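PDB 7PBG: FAD-binding oxidoreductase from Gulosibacter chungangensis, which oxidises 4-ethylphenol, probably by dehydrogenation to 4-vinylphenol, using a covalently bound FAD. Local coordinates for residues K44-T48 / A393-F397; A285-R291 / A385-F390. One frame throughout, in Å; residues are numbered along the deposited sequence.

Contact 1 (K44-T48 / A393-F397); sequences KFPVT and AGHFF. With FAD (flavin-adenine dinucleotide), chain C.
Phe45 and Gly394 bring the two backbones together, their CA atoms 5.7 Å apart, where the irregular loop 44-48 passes the start of strand 393-402. A water joins the main chains, donating to Phe45 O and to His395 O. The absence of a side chain at Gly394 lets the Phe45 ring lie flat on the backbone: Gly394 CA stands 3.5 Å from the centroid of that ring, only 7° off its normal, a CH-pi contact that a CB on this side would obstruct. The rim of the same ring then meets His395 in a T-shaped pair, Phe45 CE2 lying over the centre of the imidazole face with the planes at 87°. Phe397 CZ covers the other imidazole face, while His395 NE2 is bonded covalently to FAD C8M (1.4 Å). The imidazole that carries the flavin is thus held between two phenylalanines. A chi1 of -175° swings the Phe396 ring out on the side opposite its own N, turning one face to Val47, whose CG1 sits 3.9 Å from the ring centroid. Tyr446 of strand 438-447 packs against Phe45 and Val47, and Gly394 pairs with it through the backbone; Phe396 also rests on helix 451-470.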
loop_
_atom_site.group_PDB
_atom_site.type_symbol
_atom_site.label_atom_id
_atom_site.label_comp_id
_atom_site.label_asym_id
_atom_site.label_seq_id
_atom_site.Cartn_x
_atom_site.Cartn_y
_atom_site.Cartn_z
ATOM N N LYS A 44 -4.146 -30.791 -0.956
ATOM C CA LYS A 44 -5.372 -31.479 -0.497
ATOM C C LYS A 44 -6.436 -31.506 -1.594
ATOM O O LYS A 44 -7.261 -32.459 -1.598
ATOM C CB LYS A 44 -5.934 -30.820 0.760
ATOM C CG LYS A 44 -4.992 -30.763 1.944
ATOM C CD LYS A 44 -4.440 -32.097 2.353
ATOM C CE LYS A 44 -3.742 -32.071 3.703
ATOM N NZ LYS A 44 -2.972 -33.321 3.910
ATOM N N PHE A 45 -6.439 -30.484 -2.480
ATOM C CA PHE A 45 -7.437 -30.238 -3.557
ATOM C C PHE A 45 -6.714 -30.161 -4.879
ATOM O O PHE A 45 -6.757 -29.155 -5.599
ATOM C CB PHE A 45 -8.263 -28.967 -3.338
ATOM C CG PHE A 45 -9.053 -28.866 -2.066
ATOM C CD1 PHE A 45 -9.255 -29.941 -1.214
ATOM C CD2 PHE A 45 -9.558 -27.630 -1.707
ATOM C CE1 PHE A 45 -9.998 -29.791 -0.055
ATOM C CE2 PHE A 45 -10.290 -27.486 -0.544
ATOM C CZ PHE A 45 -10.514 -28.552 0.271
ATOM N N PRO A 46 -6.148 -31.308 -5.310
ATOM C CA PRO A 46 -5.524 -31.386 -6.625
ATOM C C PRO A 46 -6.545 -31.339 -7.759
ATOM O O PRO A 46 -7.692 -31.679 -7.608
ATOM C CB PRO A 46 -4.824 -32.740 -6.559
ATOM C CG PRO A 46 -5.752 -33.567 -5.723
ATOM C CD PRO A 46 -6.154 -32.606 -4.616
ATOM N N VAL A 47 -6.074 -30.945 -8.936
ATOM C CA VAL A 47 -6.853 -31.136 -10.181
ATOM C C VAL A 47 -5.973 -31.930 -11.170
ATOM O O VAL A 47 -6.311 -31.975 -12.373
ATOM C CB VAL A 47 -7.390 -29.820 -10.756
ATOM C CG1 VAL A 47 -8.458 -29.203 -9.851
ATOM C CG2 VAL A 47 -6.276 -28.816 -11.031
ATOM N N THR A 48 -4.861 -32.479 -10.686
ATOM C CA THR A 48 -3.940 -33.318 -11.502
ATOM C C THR A 48 -3.817 -34.675 -10.829
ATOM O O THR A 48 -4.084 -34.768 -9.613
ATOM C CB THR A 48 -2.584 -32.619 -11.702
ATOM O OG1 THR A 48 -2.049 -32.275 -10.429
ATOM C CG2 THR A 48 -2.662 -31.372 -12.552
ATOM N N ALA A 393 -15.478 -33.131 -1.141
ATOM C CA ALA A 393 -15.695 -31.820 -1.776
ATOM C C ALA A 393 -14.494 -30.912 -1.460
ATOM O O ALA A 393 -14.041 -30.766 -0.308
ATOM C CB ALA A 393 -16.967 -31.165 -1.300
ATOM N N GLY A 394 -13.983 -30.284 -2.502
ATOM C CA GLY A 394 -12.960 -29.253 -2.359
ATOM C C GLY A 394 -13.180 -28.216 -3.433
ATOM O O GLY A 394 -14.117 -28.390 -4.245
ATOM N N HIS A 395 -12.365 -27.175 -3.400
ATOM C CA HIS A 395 -12.524 -26.023 -4.310
ATOM C C HIS A 395 -11.246 -25.696 -5.045
ATOM O O HIS A 395 -10.187 -26.265 -4.760
ATOM C CB HIS A 395 -13.152 -24.866 -3.507
ATOM C CG HIS A 395 -12.365 -24.464 -2.324
ATOM N ND1 HIS A 395 -11.026 -24.146 -2.363
ATOM C CD2 HIS A 395 -12.759 -24.263 -1.056
ATOM C CE1 HIS A 395 -10.613 -23.886 -1.145
ATOM N NE2 HIS A 395 -11.667 -23.856 -0.346
ATOM N N PHE A 396 -11.410 -24.764 -5.986
ATOM C CA PHE A 396 -10.416 -24.383 -7.007
ATOM C C PHE A 396 -10.863 -23.044 -7.551
ATOM O O PHE A 396 -11.724 -23.015 -8.396
ATOM C CB PHE A 396 -10.359 -25.517 -8.024
ATOM C CG PHE A 396 -9.325 -25.418 -9.116
ATOM C CD1 PHE A 396 -8.007 -25.712 -8.859
ATOM C CD2 PHE A 396 -9.677 -25.020 -10.404
ATOM C CE1 PHE A 396 -7.049 -25.643 -9.858
ATOM C CE2 PHE A 396 -8.727 -24.963 -11.401
ATOM C CZ PHE A 396 -7.418 -25.273 -11.138
ATOM N N PHE A 397 -10.297 -21.952 -7.024
ATOM C CA PHE A 397 -10.926 -20.620 -7.132
ATOM C C PHE A 397 -10.746 -20.041 -8.540
ATOM O O PHE A 397 -9.655 -20.097 -9.085
ATOM C CB PHE A 397 -10.357 -19.644 -6.097
ATOM C CG PHE A 397 -10.855 -19.911 -4.714
ATOM C CD1 PHE A 397 -12.160 -19.589 -4.350
ATOM C CD2 PHE A 397 -10.012 -20.450 -3.765
ATOM C CE1 PHE A 397 -12.629 -19.885 -3.079
ATOM C CE2 PHE A 397 -10.467 -20.722 -2.480
ATOM C CZ PHE A 397 -11.777 -20.407 -2.137
HETATM P PA FAD C . 0.341 -20.375 3.278
HETATM O O1A FAD C . -0.113 -21.594 2.541
HETATM O O2A FAD C . 1.300 -20.545 4.430
HETATM O O5B FAD C . 1.005 -19.404 2.240
HETATM C C5B FAD C . 0.419 -19.143 0.973
HETATM C C4B FAD C . 1.533 -18.793 0.017
HETATM O O4B FAD C . 2.192 -17.559 0.426
HETATM C C3B FAD C . 2.681 -19.810 -0.083
HETATM O O3B FAD C . 2.352 -20.879 -0.967
HETATM C C2B FAD C . 3.866 -18.928 -0.507
HETATM O O2B FAD C . 3.806 -18.704 -1.903
HETATM C C1B FAD C . 3.600 -17.658 0.295
HETATM N N9A FAD C . 4.181 -17.645 1.612
HETATM C C8A FAD C . 3.534 -17.924 2.774
HETATM N N7A FAD C . 4.312 -17.808 3.809
HETATM C C5A FAD C . 5.550 -17.498 3.299
HETATM C C6A FAD C . 6.771 -17.203 3.914
HETATM N N6A FAD C . 6.962 -17.279 5.237
HETATM N N1A FAD C . 7.812 -16.912 3.101
HETATM C C2A FAD C . 7.599 -16.844 1.762
HETATM N N3A FAD C . 6.483 -17.067 1.080
HETATM C C4A FAD C . 5.483 -17.396 1.924
HETATM N N1 FAD C . -8.564 -16.751 1.445
HETATM C C2 FAD C . -8.706 -15.485 1.796
HETATM O O2 FAD C . -7.754 -14.671 1.681
HETATM N N3 FAD C . -9.839 -15.037 2.371
HETATM C C4 FAD C . -10.939 -15.827 2.543
HETATM O O4 FAD C . -11.933 -15.378 3.145
HETATM C C4X FAD C . -10.855 -17.148 2.146
HETATM N N5 FAD C . -11.914 -17.898 2.297
HETATM C C5X FAD C . -11.797 -19.210 1.905
HETATM C C6 FAD C . -12.911 -20.042 2.080
HETATM C C7 FAD C . -12.870 -21.387 1.769
HETATM C C7M FAD C . -14.096 -22.248 1.992
HETATM C C8 FAD C . -11.663 -21.926 1.274
HETATM C C8M FAD C . -11.569 -23.379 0.921
HETATM C C9 FAD C . -10.570 -21.110 1.065
HETATM C C9A FAD C . -10.594 -19.740 1.387
HETATM N N10 FAD C . -9.492 -18.902 1.245
HETATM C C10 FAD C . -9.584 -17.574 1.635
HETATM C "C1'" FAD C . -8.172 -19.407 0.787
HETATM C "C2'" FAD C . -7.272 -19.892 1.934
HETATM O "O2'" FAD C . -8.033 -20.689 2.904
HETATM C "C3'" FAD C . -6.599 -18.776 2.760
HETATM O "O3'" FAD C . -6.112 -17.768 1.909
HETATM C "C4'" FAD C . -5.459 -19.229 3.682
HETATM O "O4'" FAD C . -5.293 -18.290 4.756
HETATM C "C5'" FAD C . -4.170 -19.378 2.921
HETATM O "O5'" FAD C . -3.334 -20.399 3.482
HETATM P P FAD C . -2.230 -20.061 4.583
HETATM O O1P FAD C . -1.891 -21.330 5.308
HETATM O O2P FAD C . -2.762 -18.912 5.377
HETATM O O3P FAD C . -0.968 -19.565 3.735
HETATM O O HOH W 1 -7.550 -26.590 -5.549
#

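Contact 2 (A285-R291 / A385-F390); sequences AACVSKR and AVFDWF. With FAD (flavin-adenine dinucleotide), chain C.
The indole of Trp389 is sandwiched between Ala286 and Arg291, a clear case of a flat side chain filling the space between two parts of one segment. Ala286 CB lies over one face, offset toward the rim and 3.5 Å from Trp389 CE3. On the opposite face Arg291 CB makes a CH-pi contact with the five-membered ring, 3.8 Å from its centroid, and Arg291 CA lies over the benzo side. Ser289 O meets the edge in the ring plane, 3.2 Å from Trp389 CE3. A chi1 of -179° carries the indole away from its own backbone N and into this slot. Arg291 holds its guanidinium at 79° to the indole plane, so the two groups are steeply inclined and not stacked.

The backbone reinforces the clasp: Arg291 N donates to Trp389 O at 2.9 Å, nearly straight. At the other end of the contact, Ala385 CB abuts Cys287 O, and Val386 CG1 packs against Ala286 CB and Cys287 SG. A water lies within hydrogen-bonding distance of Ser289 O and Ala385 O, spanning the two backbones, though it has more acceptors in reach than protons to give. Ser289 OG donates to Ala285 O from above its carbonyl plane, across from Val288 N, and also pairs with Trp294.

Asp426 OD2 binds both Arg291 NE, in a salt bridge, and Trp389 NE1, linking the charged and aromatic halves of the contact through one carboxylate. Replacing Trp389 with an alanine would probably open a gap between Ala286 and Arg291 and leave Asp426 without its indole donor. Carbon packing on both faces, Ser289 O at the rim and the shared acid together hold the indole's orientation, and Asp426 probably offsets the arginine's charge in this buried contact while also accepting from the indole N-H.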
loop_
_atom_site.group_PDB
_atom_site.type_symbol
_atom_site.label_atom_id
_atom_site.label_comp_id
_atom_site.label_asym_id
_atom_site.label_seq_id
_atom_site.Cartn_x
_atom_site.Cartn_y
_atom_site.Cartn_z
ATOM N N ALA A 285 -26.105 -22.359 1.969
ATOM C CA ALA A 285 -26.602 -23.729 2.211
ATOM C C ALA A 285 -25.420 -24.658 2.519
ATOM O O ALA A 285 -25.450 -25.403 3.486
ATOM C CB ALA A 285 -27.396 -24.180 1.006
ATOM N N ALA A 286 -24.353 -24.556 1.757
ATOM C CA ALA A 286 -23.220 -25.500 1.899
ATOM C C ALA A 286 -22.486 -25.317 3.247
ATOM O O ALA A 286 -21.781 -26.245 3.662
ATOM C CB ALA A 286 -22.319 -25.340 0.716
ATOM N N CYS A 287 -22.728 -24.205 3.962
ATOM C CA CYS A 287 -22.160 -23.968 5.296
ATOM C C CYS A 287 -22.969 -24.614 6.408
ATOM O O CYS A 287 -22.424 -24.717 7.531
ATOM C CB CYS A 287 -21.957 -22.480 5.542
ATOM S SG CYS A 287 -20.706 -21.790 4.429
ATOM N N VAL A 288 -24.212 -25.000 6.158
ATOM C CA VAL A 288 -25.148 -25.472 7.214
ATOM C C VAL A 288 -25.881 -26.728 6.787
ATOM O O VAL A 288 -26.731 -27.181 7.548
ATOM C CB VAL A 288 -26.196 -24.420 7.581
ATOM C CG1 VAL A 288 -25.552 -23.254 8.300
ATOM C CG2 VAL A 288 -27.006 -24.009 6.365
ATOM N N SER A 289 -25.496 -27.317 5.670
ATOM C CA SER A 289 -26.197 -28.514 5.167
ATOM C C SER A 289 -25.350 -29.219 4.121
ATOM O O SER A 289 -24.429 -28.605 3.587
ATOM C CB SER A 289 -27.531 -28.142 4.626
ATOM O OG SER A 289 -27.387 -27.403 3.395
ATOM N N LYS A 290 -25.783 -30.415 3.746
ATOM C CA LYS A 290 -25.162 -31.232 2.671
ATOM C C LYS A 290 -26.086 -31.233 1.451
ATOM O O LYS A 290 -27.289 -30.988 1.574
ATOM C CB LYS A 290 -24.960 -32.669 3.145
ATOM C CG LYS A 290 -23.984 -32.816 4.289
ATOM C CD LYS A 290 -23.627 -34.270 4.562
ATOM C CE LYS A 290 -22.487 -34.387 5.553
ATOM N NZ LYS A 290 -22.808 -33.661 6.802
ATOM N N ARG A 291 -25.493 -31.444 0.292
ATOM C CA ARG A 291 -26.188 -31.324 -0.996
ATOM C C ARG A 291 -27.438 -32.187 -1.028
ATOM O O ARG A 291 -28.464 -31.748 -1.534
ATOM C CB ARG A 291 -25.266 -31.851 -2.091
ATOM C CG ARG A 291 -25.668 -31.381 -3.479
ATOM C CD ARG A 291 -24.708 -31.924 -4.497
ATOM N NE ARG A 291 -24.830 -31.280 -5.822
ATOM C CZ ARG A 291 -25.584 -31.693 -6.828
ATOM N NH1 ARG A 291 -26.332 -32.779 -6.724
ATOM N NH2 ARG A 291 -25.580 -31.001 -7.965
ATOM N N ALA A 385 -17.476 -26.465 6.662
ATOM C CA ALA A 385 -18.614 -27.346 6.334
ATOM C C ALA A 385 -18.789 -27.550 4.822
ATOM O O ALA A 385 -19.345 -28.589 4.409
ATOM C CB ALA A 385 -19.837 -26.714 6.955
ATOM N N VAL A 386 -18.324 -26.617 3.978
ATOM C CA VAL A 386 -18.510 -26.783 2.522
ATOM C C VAL A 386 -17.758 -28.043 2.060
ATOM O O VAL A 386 -18.166 -28.615 1.051
ATOM C CB VAL A 386 -18.102 -25.547 1.691
ATOM C CG1 VAL A 386 -18.837 -24.329 2.175
ATOM C CG2 VAL A 386 -16.608 -25.317 1.643
ATOM N N PHE A 387 -16.715 -28.484 2.784
ATOM C CA PHE A 387 -15.918 -29.704 2.458
ATOM C C PHE A 387 -16.780 -30.968 2.603
ATOM O O PHE A 387 -16.395 -32.050 2.123
ATOM C CB PHE A 387 -14.647 -29.831 3.319
ATOM C CG PHE A 387 -13.747 -28.631 3.307
ATOM C CD1 PHE A 387 -13.635 -27.869 2.163
ATOM C CD2 PHE A 387 -13.036 -28.245 4.432
ATOM C CE1 PHE A 387 -12.864 -26.726 2.152
ATOM C CE2 PHE A 387 -12.200 -27.144 4.391
ATOM C CZ PHE A 387 -12.131 -26.373 3.250
ATOM N N ASP A 388 -17.901 -30.861 3.305
ATOM C CA ASP A 388 -18.780 -32.015 3.585
ATOM C C ASP A 388 -20.021 -31.921 2.707
ATOM O O ASP A 388 -20.897 -32.776 2.845
ATOM C CB ASP A 388 -19.150 -32.125 5.077
ATOM C CG ASP A 388 -17.956 -32.381 5.977
ATOM O OD1 ASP A 388 -17.047 -33.108 5.556
ATOM O OD2 ASP A 388 -17.918 -31.787 7.055
ATOM N N TRP A 389 -20.105 -30.941 1.799
ATOM C CA TRP A 389 -21.311 -30.774 0.939
ATOM C C TRP A 389 -21.630 -32.079 0.220
ATOM O O TRP A 389 -22.803 -32.440 0.101
ATOM C CB TRP A 389 -21.004 -29.668 -0.060
ATOM C CG TRP A 389 -22.071 -29.294 -1.031
ATOM C CD1 TRP A 389 -21.935 -29.330 -2.384
ATOM C CD2 TRP A 389 -23.364 -28.722 -0.780
ATOM N NE1 TRP A 389 -23.056 -28.878 -2.991
ATOM C CE2 TRP A 389 -23.931 -28.432 -2.042
ATOM C CE3 TRP A 389 -24.084 -28.373 0.367
ATOM C CZ2 TRP A 389 -25.188 -27.861 -2.165
ATOM C CZ3 TRP A 389 -25.333 -27.810 0.254
ATOM C CH2 TRP A 389 -25.872 -27.565 -1.014
ATOM N N PHE A 390 -20.577 -32.738 -0.257
ATOM C CA PHE A 390 -20.583 -34.163 -0.651
ATOM C C PHE A 390 -19.203 -34.715 -0.307
ATOM O O PHE A 390 -18.262 -33.955 -0.049
ATOM C CB PHE A 390 -20.975 -34.304 -2.122
ATOM C CG PHE A 390 -20.133 -33.497 -3.073
ATOM C CD1 PHE A 390 -18.844 -33.900 -3.358
ATOM C CD2 PHE A 390 -20.633 -32.358 -3.679
ATOM C CE1 PHE A 390 -18.075 -33.185 -4.261
ATOM C CE2 PHE A 390 -19.850 -31.602 -4.530
ATOM C CZ PHE A 390 -18.575 -32.031 -4.838
HETATM P PA FAD C . 0.341 -20.375 3.278
HETATM O O1A FAD C . -0.113 -21.594 2.541
HETATM O O2A FAD C . 1.300 -20.545 4.430
HETATM O O5B FAD C . 1.005 -19.404 2.240
HETATM C C5B FAD C . 0.419 -19.143 0.973
HETATM C C4B FAD C . 1.533 -18.793 0.017
HETATM O O4B FAD C . 2.192 -17.559 0.426
HETATM C C3B FAD C . 2.681 -19.810 -0.083
HETATM O O3B FAD C . 2.352 -20.879 -0.967
HETATM C C2B FAD C . 3.866 -18.928 -0.507
HETATM O O2B FAD C . 3.806 -18.704 -1.903
HETATM C C1B FAD C . 3.600 -17.658 0.295
HETATM N N9A FAD C . 4.181 -17.645 1.612
HETATM C C8A FAD C . 3.534 -17.924 2.774
HETATM N N7A FAD C . 4.312 -17.808 3.809
HETATM C C5A FAD C . 5.550 -17.498 3.299
HETATM C C6A FAD C . 6.771 -17.203 3.914
HETATM N N6A FAD C . 6.962 -17.279 5.237
HETATM N N1A FAD C . 7.812 -16.912 3.101
HETATM C C2A FAD C . 7.599 -16.844 1.762
HETATM N N3A FAD C . 6.483 -17.067 1.080
HETATM C C4A FAD C . 5.483 -17.396 1.924
HETATM N N1 FAD C . -8.564 -16.751 1.445
HETATM C C2 FAD C . -8.706 -15.485 1.796
HETATM O O2 FAD C . -7.754 -14.671 1.681
HETATM N N3 FAD C . -9.839 -15.037 2.371
HETATM C C4 FAD C . -10.939 -15.827 2.543
HETATM O O4 FAD C . -11.933 -15.378 3.145
HETATM C C4X FAD C . -10.855 -17.148 2.146
HETATM N N5 FAD C . -11.914 -17.898 2.297
HETATM C C5X FAD C . -11.797 -19.210 1.905
HETATM C C6 FAD C . -12.911 -20.042 2.080
HETATM C C7 FAD C . -12.870 -21.387 1.769
HETATM C C7M FAD C . -14.096 -22.248 1.992
HETATM C C8 FAD C . -11.663 -21.926 1.274
HETATM C C8M FAD C . -11.569 -23.379 0.921
HETATM C C9 FAD C . -10.570 -21.110 1.065
HETATM C C9A FAD C . -10.594 -19.740 1.387
HETATM N N10 FAD C . -9.492 -18.902 1.245
HETATM C C10 FAD C . -9.584 -17.574 1.635
HETATM C "C1'" FAD C . -8.172 -19.407 0.787
HETATM C "C2'" FAD C . -7.272 -19.892 1.934
HETATM O "O2'" FAD C . -8.033 -20.689 2.904
HETATM C "C3'" FAD C . -6.599 -18.776 2.760
HETATM O "O3'" FAD C . -6.112 -17.768 1.909
HETATM C "C4'" FAD C . -5.459 -19.229 3.682
HETATM O "O4'" FAD C . -5.293 -18.290 4.756
HETATM C "C5'" FAD C . -4.170 -19.378 2.921
HETATM O "O5'" FAD C . -3.334 -20.399 3.482
HETATM P P FAD C . -2.230 -20.061 4.583
HETATM O O1P FAD C . -1.891 -21.330 5.308
HETATM O O2P FAD C . -2.762 -18.912 5.377
HETATM O O3P FAD C . -0.968 -19.565 3.735
HETATM O O HOH W 2 -21.878 -29.602 4.302
#

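The two contacts lie 16 Å apart between centres, and both reach the dimethylbenzene end of the flavin. Contact 2 falls within the span that contact 1 brackets along the chain: the order is 44-48, 285-291, 385-390, 393-397. The last two segments are almost consecutive, 385-390 leading after two residues into strand 393-402 of the eight-stranded antiparallel sheet. The two contacts meet through Phe387, which lies edge-to-face with Phe45 and near His395, while Ala393 CB packs on the Phe387 backbone. A short run of chain therefore joins the covalent flavin site both to helix 281-288 and to the N-terminal loop 44-48, placing sequence-distant parts around one cofactor.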